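Thiol-disulfide isomerase and thioredoxins (Corynebacterium glutamicum, PDB 3LOR) probably acts as a thiol-disulfide oxidoreductase or isomerase of the thioredoxin superfamily. Local coordinates at residues Pro122-Ala127 and Phe144-Leu149; Gln54-Met59 and Ser63-Ile68; His48-Ala53 and Phe92-Pro97. All blocks are in the same frame, centred on the assembly; numbering follows the deposited sequence.

Contact 1. Residues Pro122-Ala127 and Phe144-Leu149; sequences PSIILA and FVLGLL
L126 and L149 make the closer of the two touches between strand 123-127 and helix 143-154. The methyl CD1 of L126 lies 4.1 Å from CB of L149. A branch end of L126 meets the root of L149, and the two leucine side chains cross at about a right angle. L126 points toward the helix, with CG beside the backbone N and anti to the carbonyl carbon (chi1 -51°). Two residues earlier on the strand, I124 points the same way. Its CD1 comes only to 4.4 Å from CD2 of L146, a looser approach of two methyl ends. The L146 side chain does not leave the helix straight at the strand. Its CG is swung anti to the backbone N (chi1 -166°), and CD2 thereby reaches toward I124. I124, L126 and L146 are buried, and the contact is wholly apolar. L149 is partly exposed and marks the more open side. On the helix, V145 and L148 are also partly exposed. They take no part in the strand contact and pack on the second subunit, V145 on M59 and L148 on L150 of that subunit. The strand itself is bonded on both sides: I125 pairs with V35 of strand 32-38, and I124 with Q137 of strand 133-138. Through I124 and L126, helix 143-154 packs on one face of the sheet, next to helix 43-59, whose Q52 touches both I124 and L146 and whose I56 touches L146.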
loop_
_atom_site.group_PDB
_atom_site.type_symbol
_atom_site.label_atom_id
_atom_site.label_comp_id
_atom_site.label_asym_id
_atom_site.label_seq_id
_atom_site.Cartn_x
_atom_site.Cartn_y
_atom_site.Cartn_z
ATOM N N PRO A 122 -10.539 6.952 15.942
ATOM C CA PRO A 122 -11.143 5.656 16.189
ATOM C C PRO A 122 -10.668 4.963 17.434
ATOM O O PRO A 122 -9.591 5.163 17.879
ATOM C CB PRO A 122 -10.717 4.865 14.981
ATOM C CG PRO A 122 -9.507 5.484 14.542
ATOM C CD PRO A 122 -9.658 6.911 14.780
ATOM N N SER A 123 -11.516 4.134 17.981
ATOM C CA SER A 123 -11.149 3.243 19.032
ATOM C C SER A 123 -11.677 1.855 18.782
ATOM O O SER A 123 -12.656 1.681 18.147
ATOM C CB SER A 123 -11.642 3.742 20.361
ATOM O OG SER A 123 -10.825 4.731 20.840
ATOM N N ILE A 124 -10.995 0.873 19.319
ATOM C CA ILE A 124 -11.484 -0.472 19.334
ATOM C C ILE A 124 -11.673 -0.986 20.731
ATOM O O ILE A 124 -10.903 -0.721 21.582
ATOM C CB ILE A 124 -10.600 -1.395 18.545
ATOM C CG1 ILE A 124 -10.429 -0.865 17.158
ATOM C CG2 ILE A 124 -11.233 -2.672 18.327
ATOM C CD1 ILE A 124 -9.792 -1.814 16.294
ATOM N N ILE A 125 -12.750 -1.686 20.944
ATOM C CA ILE A 125 -12.952 -2.397 22.140
ATOM C C ILE A 125 -13.089 -3.856 21.760
ATOM O O ILE A 125 -13.909 -4.200 20.944
ATOM C CB ILE A 125 -14.225 -1.913 22.856
ATOM C CG1 ILE A 125 -14.163 -0.436 23.176
ATOM C CG2 ILE A 125 -14.476 -2.675 24.079
ATOM C CD1 ILE A 125 -15.407 0.095 23.649
ATOM N N LEU A 126 -12.283 -4.699 22.376
ATOM C CA LEU A 126 -12.434 -6.133 22.267
ATOM C C LEU A 126 -12.938 -6.752 23.531
ATOM O O LEU A 126 -12.458 -6.479 24.563
ATOM C CB LEU A 126 -11.149 -6.804 21.867
ATOM C CG LEU A 126 -10.420 -6.279 20.661
ATOM C CD1 LEU A 126 -9.086 -6.828 20.580
ATOM C CD2 LEU A 126 -11.156 -6.470 19.420
ATOM N N ALA A 127 -13.952 -7.563 23.407
ATOM C CA ALA A 127 -14.450 -8.357 24.493
ATOM C C ALA A 127 -14.339 -9.828 24.178
ATOM O O ALA A 127 -14.381 -10.225 23.057
ATOM C CB ALA A 127 -15.836 -8.000 24.816
ATOM N N PHE A 144 -1.827 -7.155 11.376
ATOM C CA PHE A 144 -1.199 -8.284 12.008
ATOM C C PHE A 144 -1.379 -8.329 13.523
ATOM O O PHE A 144 -1.667 -9.342 14.075
ATOM C CB PHE A 144 0.278 -8.278 11.693
ATOM C CG PHE A 144 1.017 -9.392 12.291
ATOM C CD1 PHE A 144 0.732 -10.669 11.956
ATOM C CD2 PHE A 144 2.000 -9.172 13.202
ATOM C CE1 PHE A 144 1.383 -11.674 12.496
ATOM C CE2 PHE A 144 2.668 -10.216 13.746
ATOM C CZ PHE A 144 2.353 -11.466 13.376
ATOM N N VAL A 145 -1.205 -7.202 14.181
ATOM C CA VAL A 145 -1.415 -7.103 15.606
ATOM C C VAL A 145 -2.853 -7.390 16.014
ATOM O O VAL A 145 -3.089 -8.058 16.958
ATOM C CB VAL A 145 -1.033 -5.729 16.114
ATOM C CG1 VAL A 145 -1.364 -5.571 17.517
ATOM C CG2 VAL A 145 0.369 -5.467 15.934
ATOM N N LEU A 146 -3.794 -6.875 15.258
ATOM C CA LEU A 146 -5.184 -7.145 15.471
ATOM C C LEU A 146 -5.510 -8.626 15.285
ATOM O O LEU A 146 -6.227 -9.182 16.045
ATOM C CB LEU A 146 -6.059 -6.255 14.608
ATOM C CG LEU A 146 -7.538 -6.222 14.974
ATOM C CD1 LEU A 146 -7.802 -5.895 16.358
ATOM C CD2 LEU A 146 -8.368 -5.371 14.104
ATOM N N GLY A 147 -4.916 -9.259 14.305
ATOM C CA GLY A 147 -5.077 -10.666 14.154
ATOM C C GLY A 147 -4.561 -11.392 15.354
ATOM O O GLY A 147 -5.205 -12.254 15.840
ATOM N N LEU A 148 -3.403 -11.006 15.848
ATOM C CA LEU A 148 -2.839 -11.664 16.987
ATOM C C LEU A 148 -3.772 -11.520 18.168
ATOM O O LEU A 148 -4.004 -12.463 18.835
ATOM C CB LEU A 148 -1.469 -11.116 17.355
ATOM C CG LEU A 148 -0.220 -11.341 16.528
ATOM C CD1 LEU A 148 0.916 -10.547 17.041
ATOM C CD2 LEU A 148 0.121 -12.754 16.491
ATOM N N LEU A 149 -4.313 -10.337 18.387
ATOM C CA LEU A 149 -5.207 -10.130 19.482
ATOM C C LEU A 149 -6.477 -10.918 19.398
ATOM O O LEU A 149 -6.832 -11.531 20.351
ATOM C CB LEU A 149 -5.536 -8.662 19.667
ATOM C CG LEU A 149 -4.377 -7.755 20.011
ATOM C CD1 LEU A 149 -4.739 -6.358 19.877
ATOM C CD2 LEU A 149 -3.819 -8.021 21.329
#

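Contact 2. Residues Gln54-Met59 and Ser63-Ile68; sequences QKIHRM and SQVQVI
The beta-alpha-beta unit of strand 32-38, helix 43-59 and strand 65-71 is closed by this contact, where the end of the helix packs on the start of the second strand. I56 carries the packing. Its CG2 lies 3.6 Å from CG2 of V67 and 4.2 Å from CG1 of V65. That methyl is anti to the backbone N, while CG1 stands beside the N (chi1 -68°). The short branch of I56 therefore serves the strand, and the longer branch runs on to L146 of helix 143-154. I56 meets V65 at about a right angle and V67 at a slant. V67 CG2 also packs against the helix backbone, 3.9 Å from H57 N. At the more open side the contact turns polar. One water bridges the segments: it lies 2.9 Å from ND1 of H57, at the ring edge and in its plane, and takes the N-H of V67 N at 3.0 Å. The H57 ring is placed for this by CG lying anti to the backbone N (chi1 175°). Q66 points away from the helix. Its NE2 gives a nearly straight bond to V67 O at 3.1 Å, from above the carbonyl plane, and a second bond to E62. K55 NZ forms salt bridges to D143 and to D142 of the second subunit. The axes of the two short segments run at 147°, roughly antiparallel but clearly inclined, with a closest approach of 8.4 Å. A helix lying back across the parallel strands it connects is the beta-alpha-beta crossover found in thioredoxin-like folds.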
loop_
_atom_site.group_PDB
_atom_site.type_symbol
_atom_site.label_atom_id
_atom_site.label_comp_id
_atom_site.label_asym_id
_atom_site.label_seq_id
_atom_site.Cartn_x
_atom_site.Cartn_y
_atom_site.Cartn_z
ATOM N N GLN A 54 -14.677 -3.798 8.426
ATOM C CA GLN A 54 -15.317 -4.484 7.317
ATOM C C GLN A 54 -14.542 -5.719 6.924
ATOM O O GLN A 54 -15.103 -6.709 6.648
ATOM C CB GLN A 54 -15.490 -3.609 6.089
ATOM C CG GLN A 54 -16.110 -2.290 6.326
ATOM C CD GLN A 54 -16.476 -1.560 5.068
ATOM O OE1 GLN A 54 -17.503 -1.796 4.503
ATOM N NE2 GLN A 54 -15.635 -0.660 4.644
ATOM N N LYS A 55 -13.235 -5.633 6.935
ATOM C CA LYS A 55 -12.413 -6.748 6.630
ATOM C C LYS A 55 -12.608 -7.862 7.626
ATOM O O LYS A 55 -12.685 -8.990 7.266
ATOM C CB LYS A 55 -10.957 -6.340 6.575
ATOM C CG LYS A 55 -10.002 -7.405 6.176
ATOM C CD LYS A 55 -8.579 -6.918 6.281
ATOM C CE LYS A 55 -7.661 -7.695 5.416
ATOM N NZ LYS A 55 -6.335 -7.054 5.281
ATOM N N ILE A 56 -12.702 -7.531 8.889
ATOM C CA ILE A 56 -12.936 -8.527 9.872
ATOM C C ILE A 56 -14.277 -9.192 9.620
ATOM O O ILE A 56 -14.382 -10.363 9.635
ATOM C CB ILE A 56 -12.974 -7.927 11.262
ATOM C CG1 ILE A 56 -11.617 -7.413 11.684
ATOM C CG2 ILE A 56 -13.405 -8.921 12.236
ATOM C CD1 ILE A 56 -11.671 -6.558 12.873
ATOM N N HIS A 57 -15.279 -8.395 9.356
ATOM C CA HIS A 57 -16.605 -8.876 9.138
ATOM C C HIS A 57 -16.698 -9.825 7.942
ATOM O O HIS A 57 -17.353 -10.803 8.006
ATOM C CB HIS A 57 -17.510 -7.693 8.939
ATOM C CG HIS A 57 -18.907 -8.043 8.584
ATOM N ND1 HIS A 57 -19.772 -8.637 9.459
ATOM C CD2 HIS A 57 -19.602 -7.858 7.446
ATOM C CE1 HIS A 57 -20.936 -8.798 8.883
ATOM N NE2 HIS A 57 -20.861 -8.331 7.662
ATOM N N ARG A 58 -16.051 -9.485 6.854
ATOM C CA ARG A 58 -15.965 -10.334 5.693
ATOM C C ARG A 58 -15.145 -11.582 5.868
ATOM O O ARG A 58 -15.503 -12.604 5.403
ATOM C CB ARG A 58 -15.491 -9.526 4.494
ATOM C CG ARG A 58 -16.436 -8.397 4.151
ATOM C CD ARG A 58 -16.039 -7.652 2.912
ATOM N NE ARG A 58 -16.631 -6.326 2.763
ATOM C CZ ARG A 58 -17.924 -6.036 2.840
ATOM N NH1 ARG A 58 -18.808 -6.962 3.102
ATOM N NH2 ARG A 58 -18.341 -4.804 2.679
HETATM N N MSE A 59 -14.004 -11.466 6.493
HETATM C CA MSE A 59 -13.154 -12.588 6.841
HETATM C C MSE A 59 -13.519 -13.583 7.927
HETATM O O MSE A 59 -13.118 -14.691 7.853
HETATM C CB MSE A 59 -11.715 -12.162 6.966
HETATM C CG MSE A 59 -11.265 -11.476 5.733
HETATM SE SE MSE A 59 -9.466 -11.322 5.628
HETATM C CE MSE A 59 -9.157 -12.948 4.758
ATOM N N SER A 63 -20.249 -16.691 13.776
ATOM C CA SER A 63 -20.236 -17.751 14.760
ATOM C C SER A 63 -19.037 -17.680 15.724
ATOM O O SER A 63 -19.048 -18.290 16.754
ATOM C CB SER A 63 -20.344 -19.115 14.096
ATOM O OG SER A 63 -19.312 -19.336 13.203
ATOM N N GLN A 64 -18.015 -16.941 15.324
ATOM C CA GLN A 64 -16.802 -16.741 16.079
ATOM C C GLN A 64 -16.572 -15.314 16.543
ATOM O O GLN A 64 -16.304 -15.075 17.677
ATOM C CB GLN A 64 -15.637 -17.135 15.221
ATOM C CG GLN A 64 -15.680 -18.532 14.781
ATOM C CD GLN A 64 -15.176 -19.466 15.830
ATOM O OE1 GLN A 64 -14.030 -19.873 15.814
ATOM N NE2 GLN A 64 -16.015 -19.800 16.751
ATOM N N VAL A 65 -16.649 -14.385 15.618
ATOM C CA VAL A 65 -16.479 -12.987 15.916
ATOM C C VAL A 65 -17.665 -12.116 15.487
ATOM O O VAL A 65 -18.086 -12.167 14.386
ATOM C CB VAL A 65 -15.191 -12.450 15.291
ATOM C CG1 VAL A 65 -15.119 -10.972 15.422
ATOM C CG2 VAL A 65 -13.960 -13.152 15.823
ATOM N N GLN A 66 -18.170 -11.291 16.375
ATOM C CA GLN A 66 -19.132 -10.276 16.023
ATOM C C GLN A 66 -18.521 -8.887 15.953
ATOM O O GLN A 66 -17.931 -8.440 16.864
ATOM C CB GLN A 66 -20.287 -10.276 16.995
ATOM C CG GLN A 66 -21.393 -9.351 16.650
ATOM C CD GLN A 66 -22.136 -9.726 15.395
ATOM O OE1 GLN A 66 -22.779 -10.733 15.343
ATOM N NE2 GLN A 66 -22.061 -8.903 14.408
ATOM N N VAL A 67 -18.686 -8.224 14.835
ATOM C CA VAL A 67 -18.279 -6.844 14.676
ATOM C C VAL A 67 -19.472 -5.951 14.875
ATOM O O VAL A 67 -20.516 -6.188 14.352
ATOM C CB VAL A 67 -17.654 -6.544 13.302
ATOM C CG1 VAL A 67 -17.150 -5.195 13.236
ATOM C CG2 VAL A 67 -16.608 -7.489 12.953
ATOM N N ILE A 68 -19.284 -4.946 15.691
ATOM C CA ILE A 68 -20.245 -3.913 15.941
ATOM C C ILE A 68 -19.671 -2.548 15.742
ATOM O O ILE A 68 -18.594 -2.235 16.188
ATOM C CB ILE A 68 -20.799 -3.984 17.340
ATOM C CG1 ILE A 68 -21.462 -5.311 17.592
ATOM C CG2 ILE A 68 -21.675 -2.845 17.597
ATOM C CD1 ILE A 68 -21.385 -5.711 18.919
HETATM O O HOH W 1 -19.523 -9.497 12.213
#

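Contact 3. Residues His48-Ala53 and Phe92-Pro97; sequences HGVPQA and FGIKFP
Helix 43-59 faces an irregular loop here, with CA atoms 8.4 Å apart at V50 and I94 and 8.5 Å apart at A53 and F96. V50 and I94 meet through branch ends. CG1 of V50 is 3.9 Å from CD1 of I94 and 4.1 Å from CG1 of I94, so the valine methyl rests along the outer part of the isoleucine's long branch. The two side chains cross at about a right angle. V50 CG1 is anti to the backbone N (chi1 168°), which turns it to the loop. One helical turn on, A53 points its methyl at the ring of F96. CB of A53 is 3.9 Å from CE1 of F96 and 4.0 Å from its CZ, an oblique approach to the ring. CG of F96 lies between its own backbone N and carbonyl carbon (chi1 58°), which turns the ring back over I94. I94 covers one face of that ring: its CG2 stands 3.4 Å above the plane, over the centre. I94 thus uses one branch on the helix and the other on F96. The helix has a kink at P51, whose N cannot bond to the turn before. A CxxC sequence, C42 to C45, lies at the start of this helix, consistent with a thioredoxin-type active site, and V50 touches it. The loop follows helix 82-91, which ends in a Schellman motif with G93 at positive phi, and leads into strand 98-101. Beyond the two segments, V67 of strand 65-71 touches both A53 and F96. The carbonyl of F96 accepts a hydrogen bond from N19 ND2, and F92 packs on L41 of the third subunit.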
loop_
_atom_site.group_PDB
_atom_site.type_symbol
_atom_site.label_atom_id
_atom_site.label_comp_id
_atom_site.label_asym_id
_atom_site.label_seq_id
_atom_site.Cartn_x
_atom_site.Cartn_y
_atom_site.Cartn_z
ATOM N N HIS A 48 -8.968 4.088 7.886
ATOM C CA HIS A 48 -8.401 2.890 8.442
ATOM C C HIS A 48 -9.300 2.016 9.293
ATOM O O HIS A 48 -9.497 0.894 8.987
ATOM C CB HIS A 48 -7.128 3.214 9.200
ATOM C CG HIS A 48 -6.339 2.007 9.574
ATOM N ND1 HIS A 48 -5.627 1.274 8.660
ATOM C CD2 HIS A 48 -6.158 1.397 10.761
ATOM C CE1 HIS A 48 -5.047 0.261 9.265
ATOM N NE2 HIS A 48 -5.360 0.311 10.538
ATOM N N GLY A 49 -9.816 2.553 10.371
ATOM C CA GLY A 49 -10.627 1.779 11.258
ATOM C C GLY A 49 -11.912 1.181 10.735
ATOM O O GLY A 49 -12.152 0.047 10.931
ATOM N N VAL A 50 -12.720 1.928 10.043
ATOM C CA VAL A 50 -13.905 1.334 9.496
ATOM C C VAL A 50 -13.617 0.224 8.473
ATOM O O VAL A 50 -14.152 -0.821 8.576
ATOM C CB VAL A 50 -14.809 2.369 8.894
ATOM C CG1 VAL A 50 -15.845 1.746 8.109
ATOM C CG2 VAL A 50 -15.362 3.244 9.915
ATOM N N PRO A 51 -12.728 0.440 7.532
ATOM C CA PRO A 51 -12.396 -0.581 6.560
ATOM C C PRO A 51 -11.795 -1.821 7.173
ATOM O O PRO A 51 -12.057 -2.881 6.706
ATOM C CB PRO A 51 -11.393 0.108 5.667
ATOM C CG PRO A 51 -11.522 1.462 5.906
ATOM C CD PRO A 51 -12.058 1.692 7.220
ATOM N N GLN A 52 -10.998 -1.659 8.211
ATOM C CA GLN A 52 -10.482 -2.767 8.989
ATOM C C GLN A 52 -11.597 -3.592 9.643
ATOM O O GLN A 52 -11.545 -4.774 9.626
ATOM C CB GLN A 52 -9.542 -2.242 10.050
ATOM C CG GLN A 52 -8.897 -3.247 10.879
ATOM C CD GLN A 52 -7.695 -2.698 11.643
ATOM O OE1 GLN A 52 -6.568 -2.971 11.304
ATOM N NE2 GLN A 52 -7.950 -1.936 12.659
ATOM N N ALA A 53 -12.600 -2.932 10.182
ATOM C CA ALA A 53 -13.769 -3.577 10.702
ATOM C C ALA A 53 -14.536 -4.354 9.615
ATOM O O ALA A 53 -14.945 -5.427 9.855
ATOM C CB ALA A 53 -14.627 -2.592 11.374
ATOM N N PHE A 92 -20.485 3.541 1.984
ATOM C CA PHE A 92 -19.311 2.782 2.256
ATOM C C PHE A 92 -19.532 1.279 2.300
ATOM O O PHE A 92 -18.657 0.547 2.550
ATOM C CB PHE A 92 -18.624 3.324 3.514
ATOM C CG PHE A 92 -17.964 4.626 3.314
ATOM C CD1 PHE A 92 -18.689 5.757 3.112
ATOM C CD2 PHE A 92 -16.608 4.719 3.308
ATOM C CE1 PHE A 92 -18.081 6.935 2.909
ATOM C CE2 PHE A 92 -16.005 5.909 3.101
ATOM C CZ PHE A 92 -16.741 7.010 2.899
ATOM N N GLY A 93 -20.740 0.836 2.067
ATOM C CA GLY A 93 -21.072 -0.561 2.127
ATOM C C GLY A 93 -20.876 -1.289 3.424
ATOM O O GLY A 93 -20.559 -2.428 3.428
ATOM N N ILE A 94 -21.128 -0.636 4.534
ATOM C CA ILE A 94 -20.937 -1.285 5.814
ATOM C C ILE A 94 -22.080 -2.242 6.067
ATOM O O ILE A 94 -23.201 -1.888 6.035
ATOM C CB ILE A 94 -20.835 -0.266 6.949
ATOM C CG1 ILE A 94 -19.545 0.526 6.853
ATOM C CG2 ILE A 94 -20.942 -0.924 8.284
ATOM C CD1 ILE A 94 -19.646 1.829 7.396
ATOM N N LYS A 95 -21.772 -3.493 6.265
ATOM C CA LYS A 95 -22.807 -4.461 6.465
ATOM C C LYS A 95 -22.950 -4.998 7.881
ATOM O O LYS A 95 -23.835 -5.732 8.151
ATOM C CB LYS A 95 -22.635 -5.583 5.466
ATOM C CG LYS A 95 -23.142 -5.227 4.138
ATOM C CD LYS A 95 -22.664 -6.197 3.146
ATOM C CE LYS A 95 -23.425 -6.092 1.843
ATOM N NZ LYS A 95 -23.710 -7.405 1.170
ATOM N N PHE A 96 -22.047 -4.649 8.765
ATOM C CA PHE A 96 -22.140 -5.028 10.148
ATOM C C PHE A 96 -23.079 -4.138 10.920
ATOM O O PHE A 96 -23.350 -3.064 10.541
ATOM C CB PHE A 96 -20.751 -5.116 10.785
ATOM C CG PHE A 96 -19.949 -3.870 10.719
ATOM C CD1 PHE A 96 -18.944 -3.742 9.828
ATOM C CD2 PHE A 96 -20.166 -2.847 11.577
ATOM C CE1 PHE A 96 -18.202 -2.640 9.807
ATOM C CE2 PHE A 96 -19.419 -1.749 11.527
ATOM C CZ PHE A 96 -18.446 -1.651 10.653
ATOM N N PRO A 97 -23.564 -4.588 12.035
ATOM C CA PRO A 97 -24.498 -3.769 12.788
ATOM C C PRO A 97 -23.867 -2.504 13.391
ATOM O O PRO A 97 -22.794 -2.514 13.912
ATOM C CB PRO A 97 -24.998 -4.713 13.851
ATOM C CG PRO A 97 -24.482 -5.966 13.533
ATOM C CD PRO A 97 -23.393 -5.895 12.635
#

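All three contacts are largely buried and apolar, but they differ at their margins. Contacts 2 and 3 share helix 43-59: contact 2 lays its end on strand 65-71, while contact 3 sets its middle against a loop. Contact 2 lies inside the chain loop that contact 3 closes. Contact 1 uses another helix on the same sheet, and it meets contact 2 where L146 CD2 lies 3.7 Å from I56 CD1. Contact 1 joins aliphatic side chains alone, contact 3 adds an aromatic ring, and contact 2 includes a bridging water. Contacts 1 and 2 border the second subunit; contact 3 reaches the third through F92.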